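AlyGC (PDB 5GKD) cleaves alginate as a lyase of polysaccharide lyase family 6, probably by beta-elimination, and holds a calcium ion in a site of acidic and amide side chains. Local coordinates at residues 9-14 and 22-27; 573-578 and 588-593; 619-624 and 638-643. One frame throughout, in Å; residues are numbered along the deposited sequence.

Contact 1: residues 9-14 and 22-27; sequences EAYDQA and DDIILA
Tyr11 and Ile24 meet with their side chains at about a right angle. CD1 of the tyrosine lies 4.0 Å from Ile24 CG2, and the approach to the ring is oblique. The same ring atom lies 4.2 Å from Leu26 CD2, so a single corner of the ring touches two strand residues. The torsion explains this reach: CG of Tyr11 is anti to the backbone N (chi1 165°), which carries the ring from the helix surface over to the strand. One turn further on, Ala14 points at the strand. Its CB is 4.3 Å from Ile24 CG2. The far methyl of Ile24 meets the same residue from its backbone side: CD1 rests 4.1 Å from Ala14 C. CG2 of Ile24 thus bridges Tyr11 and Ala14. The packing is apolar and modest, with 174 Å² buried in all. The tyrosine hydroxyl finds a polar partner outside, at Leu37 O. Helix 8-17 runs antiparallel to strand 23-26, with the short axes 9.4 Å apart. The helix links strand 2-5 to strand 23-26, which pair in parallel. Ala14 also touches Val5 of the first strand. Tyr11 reaches on to Val36 and Phe38 of strand 35-41, and Ile24 and Leu26 both pack on Leu50 of strand 48-52. The helix therefore covers the N-terminal end of the beta-helix, as in other pectate lyase-like folds.

Contact 2: residues 573-578 and 588-593; sequences DYIEVQ and DLFRLN
Phe590 carries its ring across the interior because CG stands anti to the carbonyl carbon and beside the backbone N (chi1 -70°). Ile575 faces it with CG2 anti to its own N and CG1 anti to its carbonyl carbon (chi1 -63°), so its two branches serve different partners. CG2 lies 3.5 Å from Phe590 CE1. CD1, at the end of the other branch, lies 4.0 Å from Leu592 CD1, and these two chains reach toward each other tip to tip. Ile575 and Phe590 instead slide past one another in opposite directions. Val577 adds a third methyl: its CG2 sits 3.6 Å from Phe590 CZ. Both methyls meet the outer ring atoms obliquely, Ile575 CG2 at CE1 and Val577 CG2 at CZ. With an alanine here in place of Phe590, Ile575 CG2 and Val577 CG2 would probably lose the ring they rest on, and a gap would open between the strands. The axes of the short strands 574-578 and 590-592 come within 11.4 Å and run nearly antiparallel, at 162°, which is a distance for side-chain packing and not for backbone pairing. They belong to different faces of the second beta-helix, and the contact fills the space inside. Charge is kept to the other side of strand 590-592. There Arg591 NH1 holds Asp588 OD2 at 2.9 Å in the guanidinium plane, and Arg591 NE pairs with Asp565. The interface itself is entirely hydrocarbon. Its cohesion probably comes from shape and burial, while backbone bonds to neighbouring strands, such as those of Ile575 with Tyr606 and Thr608, set the direction.

Contact 3: residues 619-624 and 638-643; sequences GAIAKV and VVMNNN
Met640 and Ile621 form the closer-packed part of this contact. The methionine chain is extended beyond CG and runs past Ile621 in the opposite direction. Its CE ends 4.0 Å from Ile621 CG2, and SD is 4.1 Å from the same methyl. CE also lies 4.1 Å from Ala622 CB, so the thioether end touches two neighbouring residues at once. The small side chain of Ala622 probably allows the methionine tip to come close to that strand. The other end is looser. Val624 CG1 and Val638 CG2 are 4.4 Å apart, a single light methyl touch. All five touching residues are buried. The solvent side is that of Lys623 and Val639, both partly exposed and turned to the outside. Lys623 NZ is bonded there to Asn654. Above and below, the interior continues: Met640 packs on Leu607 and Ile609 of strand 606-610 and on Leu660 of strand 660-663. Asn643 ND2 bonds to Asn673 OD1, consistent with the asparagine ladders of parallel beta-helices. Strand 622-625 thus faces strand 637-641 across the core, with strands 606-610 and 660-663 packed against the same side chains.

In the fold
The contacts follow one another along the chain. Contact 1 lies at the N-terminal end, on the opposite side of the chain's centre from the other two. Its centre is 52 Å from that of contact 2 and 59 Å from that of contact 3. Contacts 2 and 3 have centres only 8 Å apart and touch. Strands 590-592 and 622-625 are parallel neighbours in one sheet, probably joined by Leu592 N to Lys623 O at 2.8 Å. Strands 572-578 and 637-641 both pair with strand 606-610. The pair thus marks successive layers of the second beta-helix. None of their residues belongs to the calcium or carbonate site, which lies in the first.

Contact 1: residues 9-14 and 22-27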
ATOM      1  N   GLU A   9      10.510 -30.419 -20.699  1.00 21.17           N
ATOM      2  CA  GLU A   9      10.040 -31.112 -21.890  1.00 21.69           C
ATOM      3  C   GLU A   9      10.428 -32.585 -21.857  1.00 19.57           C
ATOM      4  O   GLU A   9       9.645 -33.442 -22.267  1.00 20.09           O
ATOM      5  CB  GLU A   9      10.538 -30.419 -23.164  1.00 23.02           C
ATOM      6  CG  GLU A   9      11.694 -29.489 -23.012  1.00 29.43           C
ATOM      7  CD  GLU A   9      11.339 -28.142 -22.406  1.00 27.51           C
ATOM      8  OE1 GLU A   9      11.941 -27.820 -21.377  1.00 27.24           O
ATOM      9  OE2 GLU A   9      10.484 -27.406 -22.950  1.00 35.86           O
ATOM     10  N   ALA A  10      11.605 -32.911 -21.327  1.00 18.01           N
ATOM     11  CA  ALA A  10      11.917 -34.318 -21.135  1.00 20.56           C
ATOM     12  C   ALA A  10      10.961 -34.947 -20.131  1.00 19.10           C
ATOM     13  O   ALA A  10      10.569 -36.105 -20.286  1.00 19.30           O
ATOM     14  CB  ALA A  10      13.370 -34.498 -20.689  1.00 19.06           C
ATOM     15  N   TYR A  11      10.567 -34.194 -19.105  1.00 19.62           N
ATOM     16  CA  TYR A  11       9.535 -34.674 -18.202  1.00 19.46           C
ATOM     17  C   TYR A  11       8.247 -34.982 -18.953  1.00 18.74           C
ATOM     18  O   TYR A  11       7.650 -36.041 -18.760  1.00 21.85           O
ATOM     19  CB  TYR A  11       9.278 -33.660 -17.092  1.00 16.62           C
ATOM     20  CG  TYR A  11       7.987 -33.961 -16.374  1.00 17.75           C
ATOM     21  CD1 TYR A  11       7.948 -34.875 -15.334  1.00 17.90           C
ATOM     22  CD2 TYR A  11       6.810 -33.351 -16.755  1.00 16.72           C
ATOM     23  CE1 TYR A  11       6.775 -35.156 -14.683  1.00 16.13           C
ATOM     24  CE2 TYR A  11       5.636 -33.636 -16.126  1.00 18.25           C
ATOM     25  CZ  TYR A  11       5.622 -34.531 -15.084  1.00 17.63           C
ATOM     26  OH  TYR A  11       4.428 -34.788 -14.472  1.00 19.30           O
ATOM     27  N   ASP A  12       7.790 -34.057 -19.799  1.00 19.94           N
ATOM     28  CA  ASP A  12       6.583 -34.307 -20.582  1.00 21.18           C
ATOM     29  C   ASP A  12       6.687 -35.613 -21.350  1.00 21.61           C
ATOM     30  O   ASP A  12       5.731 -36.396 -21.401  1.00 19.39           O
ATOM     31  CB  ASP A  12       6.320 -33.162 -21.574  1.00 24.49           C
ATOM     32  CG  ASP A  12       5.920 -31.857 -20.894  1.00 23.43           C
ATOM     33  OD1 ASP A  12       5.388 -31.887 -19.762  1.00 27.07           O
ATOM     34  OD2 ASP A  12       6.136 -30.797 -21.509  1.00 25.02           O
ATOM     35  N   GLN A  13       7.846 -35.855 -21.969  1.00 20.53           N
ATOM     36  CA  GLN A  13       7.988 -37.028 -22.821  1.00 20.77           C
ATOM     37  C   GLN A  13       8.066 -38.297 -21.991  1.00 21.27           C
ATOM     38  O   GLN A  13       7.493 -39.320 -22.370  1.00 24.15           O
ATOM     39  CB  GLN A  13       9.206 -36.879 -23.736  1.00 19.19           C
ATOM     40  CG  GLN A  13       9.005 -35.828 -24.841  1.00 22.27           C
ATOM     41  CD  GLN A  13      10.193 -34.851 -25.031  1.00 22.80           C
ATOM     42  OE1 GLN A  13      11.361 -35.209 -24.880  1.00 20.44           O
ATOM     43  NE2 GLN A  13       9.874 -33.621 -25.371  1.00 19.02           N
ATOM     44  N   ALA A  14       8.743 -38.247 -20.844  1.00 19.27           N
ATOM     45  CA  ALA A  14       8.747 -39.408 -19.962  1.00 20.91           C
ATOM     46  C   ALA A  14       7.341 -39.726 -19.461  1.00 22.36           C
ATOM     47  O   ALA A  14       6.947 -40.894 -19.421  1.00 23.76           O
ATOM     48  CB  ALA A  14       9.692 -39.185 -18.785  1.00 22.21           C
ATOM     49  N   ASP A  22       6.776 -47.721 -13.377  1.00 23.10           N
ATOM     50  CA  ASP A  22       7.892 -46.859 -13.732  1.00 22.95           C
ATOM     51  C   ASP A  22       8.043 -45.706 -12.745  1.00 23.21           C
ATOM     52  O   ASP A  22       7.073 -45.268 -12.117  1.00 21.62           O
ATOM     53  CB  ASP A  22       7.722 -46.305 -15.142  1.00 19.60           C
ATOM     54  CG  ASP A  22       7.818 -47.383 -16.218  1.00 23.13           C
ATOM     55  OD1 ASP A  22       8.404 -48.461 -15.990  1.00 23.61           O
ATOM     56  OD2 ASP A  22       7.302 -47.130 -17.307  1.00 23.19           O
ATOM     57  N   ASP A  23       9.286 -45.234 -12.607  1.00 22.66           N
ATOM     58  CA  ASP A  23       9.648 -44.043 -11.838  1.00 21.82           C
ATOM     59  C   ASP A  23      10.150 -42.965 -12.795  1.00 25.55           C
ATOM     60  O   ASP A  23      11.093 -43.198 -13.557  1.00 24.33           O
ATOM     61  CB  ASP A  23      10.742 -44.346 -10.808  1.00 22.37           C
ATOM     62  CG  ASP A  23      10.278 -45.272  -9.707  1.00 28.39           C
ATOM     63  OD1 ASP A  23       9.319 -46.036  -9.939  1.00 30.44           O
ATOM     64  OD2 ASP A  23      10.869 -45.238  -8.607  1.00 32.78           O
ATOM     65  N   ILE A  24       9.526 -41.797 -12.757  1.00 23.46           N
ATOM     66  CA  ILE A  24      10.040 -40.617 -13.434  1.00 20.90           C
ATOM     67  C   ILE A  24      10.921 -39.884 -12.433  1.00 19.52           C
ATOM     68  O   ILE A  24      10.471 -39.549 -11.335  1.00 20.56           O
ATOM     69  CB  ILE A  24       8.900 -39.725 -13.939  1.00 18.61           C
ATOM     70  CG1 ILE A  24       8.018 -40.512 -14.907  1.00 21.41           C
ATOM     71  CG2 ILE A  24       9.464 -38.453 -14.572  1.00 18.41           C
ATOM     72  CD1 ILE A  24       6.803 -39.784 -15.374  1.00 20.19           C
ATOM     73  N   ILE A  25      12.177 -39.658 -12.790  1.00 21.50           N
ATOM     74  CA  ILE A  25      13.184 -39.165 -11.857  1.00 21.39           C
ATOM     75  C   ILE A  25      13.621 -37.770 -12.298  1.00 22.10           C
ATOM     76  O   ILE A  25      14.241 -37.603 -13.359  1.00 19.54           O
ATOM     77  CB  ILE A  25      14.382 -40.116 -11.770  1.00 20.22           C
ATOM     78  CG1 ILE A  25      13.938 -41.504 -11.304  1.00 23.19           C
ATOM     79  CG2 ILE A  25      15.428 -39.557 -10.836  1.00 21.71           C
ATOM     80  CD1 ILE A  25      15.098 -42.486 -11.207  1.00 27.93           C
ATOM     81  N   LEU A  26      13.311 -36.765 -11.483  1.00 21.47           N
ATOM     82  CA  LEU A  26      13.819 -35.418 -11.713  1.00 17.80           C
ATOM     83  C   LEU A  26      15.280 -35.364 -11.293  1.00 19.55           C
ATOM     84  O   LEU A  26      15.599 -35.608 -10.125  1.00 18.69           O
ATOM     85  CB  LEU A  26      13.012 -34.376 -10.941  1.00 18.75           C
ATOM     86  CG  LEU A  26      11.511 -34.248 -11.182  1.00 19.54           C
ATOM     87  CD1 LEU A  26      10.954 -33.034 -10.412  1.00 17.02           C
ATOM     88  CD2 LEU A  26      11.187 -34.194 -12.677  1.00 19.21           C
ATOM     89  N   ALA A  27      16.154 -35.047 -12.247  1.00 18.59           N
ATOM     90  CA  ALA A  27      17.583 -34.966 -12.001  1.00 19.59           C
ATOM     91  C   ALA A  27      17.907 -33.895 -10.962  1.00 21.54           C
ATOM     92  O   ALA A  27      17.260 -32.853 -10.888  1.00 21.51           O
ATOM     93  CB  ALA A  27      18.325 -34.662 -13.315  1.00 21.21           C
TER

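Contact 2: residues 573-578 and 588-593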
ATOM      1  N   ASP A 573       5.425  -8.612  15.329  1.00 22.56           N
ATOM      2  CA  ASP A 573       5.323  -9.579  16.422  1.00 19.10           C
ATOM      3  C   ASP A 573       5.394  -8.887  17.785  1.00 23.54           C
ATOM      4  O   ASP A 573       4.724  -9.301  18.734  1.00 19.39           O
ATOM      5  CB  ASP A 573       6.417 -10.641  16.300  1.00 19.32           C
ATOM      6  CG  ASP A 573       6.060 -11.756  15.289  1.00 24.82           C
ATOM      7  OD1 ASP A 573       4.946 -12.285  15.340  1.00 28.83           O
ATOM      8  OD2 ASP A 573       6.904 -12.135  14.463  1.00 31.02           O
ATOM      9  N   TYR A 574       6.201  -7.831  17.904  1.00 22.75           N
ATOM     10  CA  TYR A 574       6.077  -6.936  19.046  1.00 21.45           C
ATOM     11  C   TYR A 574       6.769  -5.624  18.744  1.00 22.04           C
ATOM     12  O   TYR A 574       7.715  -5.564  17.954  1.00 23.21           O
ATOM     13  CB  TYR A 574       6.651  -7.526  20.350  1.00 21.88           C
ATOM     14  CG  TYR A 574       8.129  -7.852  20.336  1.00 24.27           C
ATOM     15  CD1 TYR A 574       9.096  -6.868  20.558  1.00 22.94           C
ATOM     16  CD2 TYR A 574       8.559  -9.150  20.128  1.00 21.84           C
ATOM     17  CE1 TYR A 574      10.457  -7.191  20.548  1.00 21.62           C
ATOM     18  CE2 TYR A 574       9.898  -9.474  20.116  1.00 23.47           C
ATOM     19  CZ  TYR A 574      10.838  -8.504  20.323  1.00 23.73           C
ATOM     20  OH  TYR A 574      12.157  -8.881  20.316  1.00 24.87           O
ATOM     21  N   ILE A 575       6.275  -4.580  19.394  1.00 23.50           N
ATOM     22  CA  ILE A 575       6.948  -3.297  19.509  1.00 23.55           C
ATOM     23  C   ILE A 575       7.116  -3.041  20.998  1.00 25.20           C
ATOM     24  O   ILE A 575       6.127  -3.032  21.740  1.00 26.09           O
ATOM     25  CB  ILE A 575       6.148  -2.172  18.836  1.00 22.78           C
ATOM     26  CG1 ILE A 575       6.032  -2.444  17.339  1.00 22.36           C
ATOM     27  CG2 ILE A 575       6.799  -0.828  19.062  1.00 21.01           C
ATOM     28  CD1 ILE A 575       4.968  -1.620  16.667  1.00 19.20           C
ATOM     29  N   GLU A 576       8.357  -2.874  21.444  1.00 26.26           N
ATOM     30  CA  GLU A 576       8.646  -2.688  22.861  1.00 28.99           C
ATOM     31  C   GLU A 576       9.487  -1.438  23.082  1.00 26.96           C
ATOM     32  O   GLU A 576      10.567  -1.302  22.502  1.00 27.13           O
ATOM     33  CB  GLU A 576       9.368  -3.900  23.437  1.00 29.47           C
ATOM     34  CG  GLU A 576       9.003  -4.112  24.886  1.00 35.88           C
ATOM     35  CD  GLU A 576      10.093  -4.760  25.682  1.00 41.33           C
ATOM     36  OE1 GLU A 576       9.796  -5.193  26.818  1.00 47.98           O
ATOM     37  OE2 GLU A 576      11.234  -4.833  25.170  1.00 40.64           O
ATOM     38  N   VAL A 577       8.996  -0.542  23.933  1.00 26.88           N
ATOM     39  CA  VAL A 577       9.668   0.704  24.280  1.00 24.59           C
ATOM     40  C   VAL A 577       9.903   0.710  25.787  1.00 29.84           C
ATOM     41  O   VAL A 577       8.946   0.621  26.570  1.00 28.83           O
ATOM     42  CB  VAL A 577       8.848   1.929  23.856  1.00 23.99           C
ATOM     43  CG1 VAL A 577       9.562   3.199  24.241  1.00 25.96           C
ATOM     44  CG2 VAL A 577       8.571   1.895  22.347  1.00 26.39           C
ATOM     45  N   GLN A 578      11.173   0.814  26.192  1.00 29.78           N
ATOM     46  CA  GLN A 578      11.566   0.835  27.601  1.00 29.19           C
ATOM     47  C   GLN A 578      12.490   2.017  27.857  1.00 27.25           C
ATOM     48  O   GLN A 578      13.430   2.247  27.086  1.00 28.68           O
ATOM     49  CB  GLN A 578      12.283  -0.456  28.018  1.00 28.37           C
ATOM     50  CG  GLN A 578      11.482  -1.728  27.894  1.00 33.27           C
ATOM     51  CD  GLN A 578      10.353  -1.809  28.897  1.00 36.00           C
ATOM     52  OE1 GLN A 578      10.338  -1.086  29.893  1.00 37.43           O
ATOM     53  NE2 GLN A 578       9.397  -2.689  28.641  1.00 32.10           N
ATOM     54  N   ASP A 588       2.150  11.501  14.917  1.00 21.38           N
ATOM     55  CA  ASP A 588       1.892  10.498  15.941  1.00 22.24           C
ATOM     56  C   ASP A 588       3.190   9.807  16.329  1.00 24.29           C
ATOM     57  O   ASP A 588       4.190   9.863  15.610  1.00 23.14           O
ATOM     58  CB  ASP A 588       0.899   9.448  15.457  1.00 18.00           C
ATOM     59  CG  ASP A 588      -0.395  10.053  14.960  1.00 23.52           C
ATOM     60  OD1 ASP A 588      -1.080  10.767  15.725  1.00 25.89           O
ATOM     61  OD2 ASP A 588      -0.726   9.824  13.789  1.00 24.79           O
ATOM     62  N   LEU A 589       3.154   9.141  17.483  1.00 20.84           N
ATOM     63  CA  LEU A 589       4.259   8.291  17.905  1.00 21.65           C
ATOM     64  C   LEU A 589       4.235   6.959  17.161  1.00 21.50           C
ATOM     65  O   LEU A 589       5.168   6.637  16.419  1.00 25.96           O
ATOM     66  CB  LEU A 589       4.195   8.066  19.415  1.00 20.55           C
ATOM     67  CG  LEU A 589       5.328   8.427  20.367  1.00 24.76           C
ATOM     68  CD1 LEU A 589       5.628   7.250  21.289  1.00 20.61           C
ATOM     69  CD2 LEU A 589       6.576   8.908  19.669  1.00 20.67           C
ATOM     70  N   PHE A 590       3.178   6.170  17.348  1.00 20.59           N
ATOM     71  CA  PHE A 590       3.041   4.869  16.697  1.00 20.87           C
ATOM     72  C   PHE A 590       1.736   4.832  15.912  1.00 23.44           C
ATOM     73  O   PHE A 590       0.650   4.974  16.484  1.00 22.54           O
ATOM     74  CB  PHE A 590       3.100   3.723  17.717  1.00 21.77           C
ATOM     75  CG  PHE A 590       4.465   3.530  18.319  1.00 20.96           C
ATOM     76  CD1 PHE A 590       5.415   2.777  17.672  1.00 21.54           C
ATOM     77  CD2 PHE A 590       4.806   4.137  19.514  1.00 24.60           C
ATOM     78  CE1 PHE A 590       6.668   2.610  18.205  1.00 19.08           C
ATOM     79  CE2 PHE A 590       6.049   3.968  20.057  1.00 21.77           C
ATOM     80  CZ  PHE A 590       6.985   3.199  19.400  1.00 22.25           C
ATOM     81  N   ARG A 591       1.848   4.651  14.603  1.00 22.30           N
ATOM     82  CA  ARG A 591       0.700   4.582  13.710  1.00 19.82           C
ATOM     83  C   ARG A 591       0.476   3.115  13.360  1.00 20.59           C
ATOM     84  O   ARG A 591       1.136   2.572  12.468  1.00 19.52           O
ATOM     85  CB  ARG A 591       0.937   5.454  12.481  1.00 21.25           C
ATOM     86  CG  ARG A 591       0.856   6.936  12.800  1.00 22.06           C
ATOM     87  CD  ARG A 591       1.621   7.790  11.807  1.00 23.14           C
ATOM     88  NE  ARG A 591       1.042   7.746  10.472  1.00 23.43           N
ATOM     89  CZ  ARG A 591      -0.069   8.378  10.120  1.00 25.98           C
ATOM     90  NH1 ARG A 591      -0.739   9.087  11.013  1.00 24.77           N
ATOM     91  NH2 ARG A 591      -0.523   8.285   8.876  1.00 24.52           N
ATOM     92  N   LEU A 592      -0.451   2.476  14.083  1.00 19.47           N
ATOM     93  CA  LEU A 592      -0.737   1.048  13.998  1.00 20.58           C
ATOM     94  C   LEU A 592      -2.203   0.811  13.675  1.00 18.75           C
ATOM     95  O   LEU A 592      -2.836  -0.108  14.205  1.00 17.81           O
ATOM     96  CB  LEU A 592      -0.383   0.334  15.295  1.00 18.87           C
ATOM     97  CG  LEU A 592       1.042  -0.105  15.628  1.00 25.00           C
ATOM     98  CD1 LEU A 592       1.975  -0.142  14.444  1.00 17.77           C
ATOM     99  CD2 LEU A 592       1.605   0.699  16.753  1.00 20.69           C
ATOM    100  N   ASN A 593      -2.754   1.646  12.804  1.00 16.58           N
ATOM    101  CA  ASN A 593      -4.180   1.692  12.518  1.00 20.65           C
ATOM    102  C   ASN A 593      -4.450   1.722  11.019  1.00 21.61           C
ATOM    103  O   ASN A 593      -5.369   2.408  10.561  1.00 22.12           O
ATOM    104  CB  ASN A 593      -4.811   2.915  13.173  1.00 17.89           C
ATOM    105  CG  ASN A 593      -4.253   4.204  12.626  1.00 22.13           C
ATOM    106  OD1 ASN A 593      -3.151   4.221  12.082  1.00 22.03           O
ATOM    107  ND2 ASN A 593      -5.022   5.280  12.722  1.00 22.29           N
TER

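Contact 3: residues 619-624 and 638-643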
ATOM      1  N   GLY A 619       0.319  14.446  18.060  1.00 22.46           N
ATOM      2  CA  GLY A 619      -0.523  13.318  17.716  1.00 23.28           C
ATOM      3  C   GLY A 619      -0.696  12.371  18.880  1.00 21.33           C
ATOM      4  O   GLY A 619      -0.440  12.709  20.037  1.00 26.35           O
ATOM      5  N   ALA A 620      -1.124  11.160  18.566  1.00 22.02           N
ATOM      6  CA  ALA A 620      -1.342  10.173  19.611  1.00 22.55           C
ATOM      7  C   ALA A 620      -0.065   9.398  19.904  1.00 22.63           C
ATOM      8  O   ALA A 620       0.769   9.175  19.027  1.00 21.38           O
ATOM      9  CB  ALA A 620      -2.456   9.204  19.229  1.00 21.23           C
ATOM     10  N   ILE A 621       0.078   9.009  21.172  1.00 23.06           N
ATOM     11  CA  ILE A 621       1.032   7.974  21.563  1.00 18.97           C
ATOM     12  C   ILE A 621       0.884   6.745  20.670  1.00 23.06           C
ATOM     13  O   ILE A 621       1.869   6.180  20.182  1.00 22.69           O
ATOM     14  CB  ILE A 621       0.816   7.601  23.040  1.00 23.16           C
ATOM     15  CG1 ILE A 621       0.983   8.831  23.936  1.00 27.76           C
ATOM     16  CG2 ILE A 621       1.713   6.439  23.443  1.00 21.49           C
ATOM     17  CD1 ILE A 621       0.358   8.647  25.320  1.00 26.78           C
ATOM     18  N   ALA A 622      -0.349   6.292  20.472  1.00 21.55           N
ATOM     19  CA  ALA A 622      -0.582   5.112  19.658  1.00 21.83           C
ATOM     20  C   ALA A 622      -2.008   5.150  19.138  1.00 23.12           C
ATOM     21  O   ALA A 622      -2.932   5.512  19.868  1.00 23.25           O
ATOM     22  CB  ALA A 622      -0.346   3.820  20.449  1.00 19.31           C
ATOM     23  N   LYS A 623      -2.168   4.794  17.874  1.00 20.42           N
ATOM     24  CA  LYS A 623      -3.468   4.534  17.276  1.00 21.13           C
ATOM     25  C   LYS A 623      -3.406   3.096  16.801  1.00 21.95           C
ATOM     26  O   LYS A 623      -2.631   2.778  15.893  1.00 22.89           O
ATOM     27  CB  LYS A 623      -3.755   5.481  16.108  1.00 22.79           C
ATOM     28  CG  LYS A 623      -3.401   6.936  16.360  1.00 22.38           C
ATOM     29  CD  LYS A 623      -3.930   7.821  15.254  1.00 23.69           C
ATOM     30  CE  LYS A 623      -3.968   9.276  15.719  1.00 26.24           C
ATOM     31  NZ  LYS A 623      -4.501  10.204  14.704  1.00 25.44           N
ATOM     32  N   VAL A 624      -4.157   2.210  17.434  1.00 21.74           N
ATOM     33  CA  VAL A 624      -4.081   0.816  17.044  1.00 22.94           C
ATOM     34  C   VAL A 624      -5.490   0.275  16.828  1.00 23.19           C
ATOM     35  O   VAL A 624      -6.403   0.537  17.620  1.00 25.82           O
ATOM     36  CB  VAL A 624      -3.241  -0.027  18.027  1.00 25.33           C
ATOM     37  CG1 VAL A 624      -2.761   0.780  19.214  1.00 20.60           C
ATOM     38  CG2 VAL A 624      -3.914  -1.278  18.400  1.00 24.19           C
ATOM     39  N   VAL A 638      -2.032  -4.213  24.372  1.00 22.81           N
ATOM     40  CA  VAL A 638      -1.466  -2.883  24.575  1.00 23.33           C
ATOM     41  C   VAL A 638      -1.223  -2.693  26.067  1.00 22.48           C
ATOM     42  O   VAL A 638      -2.170  -2.684  26.860  1.00 25.97           O
ATOM     43  CB  VAL A 638      -2.384  -1.786  24.018  1.00 24.01           C
ATOM     44  CG1 VAL A 638      -1.777  -0.430  24.244  1.00 21.52           C
ATOM     45  CG2 VAL A 638      -2.615  -2.020  22.546  1.00 21.39           C
ATOM     46  N   VAL A 639       0.041  -2.553  26.447  1.00 27.41           N
ATOM     47  CA  VAL A 639       0.455  -2.522  27.844  1.00 26.02           C
ATOM     48  C   VAL A 639       1.315  -1.286  28.033  1.00 25.20           C
ATOM     49  O   VAL A 639       2.369  -1.168  27.404  1.00 25.68           O
ATOM     50  CB  VAL A 639       1.237  -3.785  28.242  1.00 26.05           C
ATOM     51  CG1 VAL A 639       1.833  -3.621  29.634  1.00 26.38           C
ATOM     52  CG2 VAL A 639       0.357  -5.009  28.172  1.00 21.36           C
ATOM     53  N   MET A 640       0.866  -0.359  28.882  1.00 25.60           N
ATOM     54  CA  MET A 640       1.599   0.881  29.114  1.00 26.40           C
ATOM     55  C   MET A 640       1.642   1.194  30.602  1.00 27.99           C
ATOM     56  O   MET A 640       0.603   1.461  31.211  1.00 26.45           O
ATOM     57  CB  MET A 640       0.982   2.037  28.338  1.00 26.64           C
ATOM     58  CG  MET A 640       1.022   1.825  26.854  1.00 26.87           C
ATOM     59  SD  MET A 640       0.758   3.317  25.911  1.00 30.64           S
ATOM     60  CE  MET A 640       0.845   2.638  24.233  1.00 25.67           C
ATOM     61  N   ASN A 641       2.847   1.190  31.175  1.00 30.57           N
ATOM     62  CA  ASN A 641       3.039   1.315  32.610  1.00 29.96           C
ATOM     63  C   ASN A 641       4.147   2.305  32.922  1.00 30.92           C
ATOM     64  O   ASN A 641       5.199   2.304  32.275  1.00 26.39           O
ATOM     65  CB  ASN A 641       3.406  -0.020  33.265  1.00 28.51           C
ATOM     66  CG  ASN A 641       2.406  -1.098  32.983  1.00 35.68           C
ATOM     67  OD1 ASN A 641       1.200  -0.854  32.940  1.00 36.91           O
ATOM     68  ND2 ASN A 641       2.899  -2.311  32.777  1.00 32.14           N
ATOM     69  N   ASN A 642       3.917   3.118  33.953  1.00 29.41           N
ATOM     70  CA  ASN A 642       4.981   3.886  34.594  1.00 28.13           C
ATOM     71  C   ASN A 642       5.573   4.927  33.655  1.00 27.97           C
ATOM     72  O   ASN A 642       6.761   5.225  33.722  1.00 28.96           O
ATOM     73  CB  ASN A 642       6.074   2.959  35.140  1.00 32.21           C
ATOM     74  CG  ASN A 642       5.578   2.089  36.276  1.00 41.86           C
ATOM     75  OD1 ASN A 642       5.481   2.570  37.397  1.00 43.92           O
ATOM     76  ND2 ASN A 642       5.233   0.817  36.000  1.00 44.15           N
ATOM     77  N   ASN A 643       4.747   5.488  32.784  1.00 27.72           N
ATOM     78  CA  ASN A 643       5.182   6.519  31.856  1.00 28.26           C
ATOM     79  C   ASN A 643       4.697   7.881  32.327  1.00 25.16           C
ATOM     80  O   ASN A 643       3.732   7.999  33.077  1.00 29.30           O
ATOM     81  CB  ASN A 643       4.653   6.268  30.431  1.00 24.43           C
ATOM     82  CG  ASN A 643       4.957   4.878  29.918  1.00 23.77           C
ATOM     83  OD1 ASN A 643       6.092   4.558  29.556  1.00 29.07           O
ATOM     84  ND2 ASN A 643       3.943   4.045  29.881  1.00 25.57           N
TER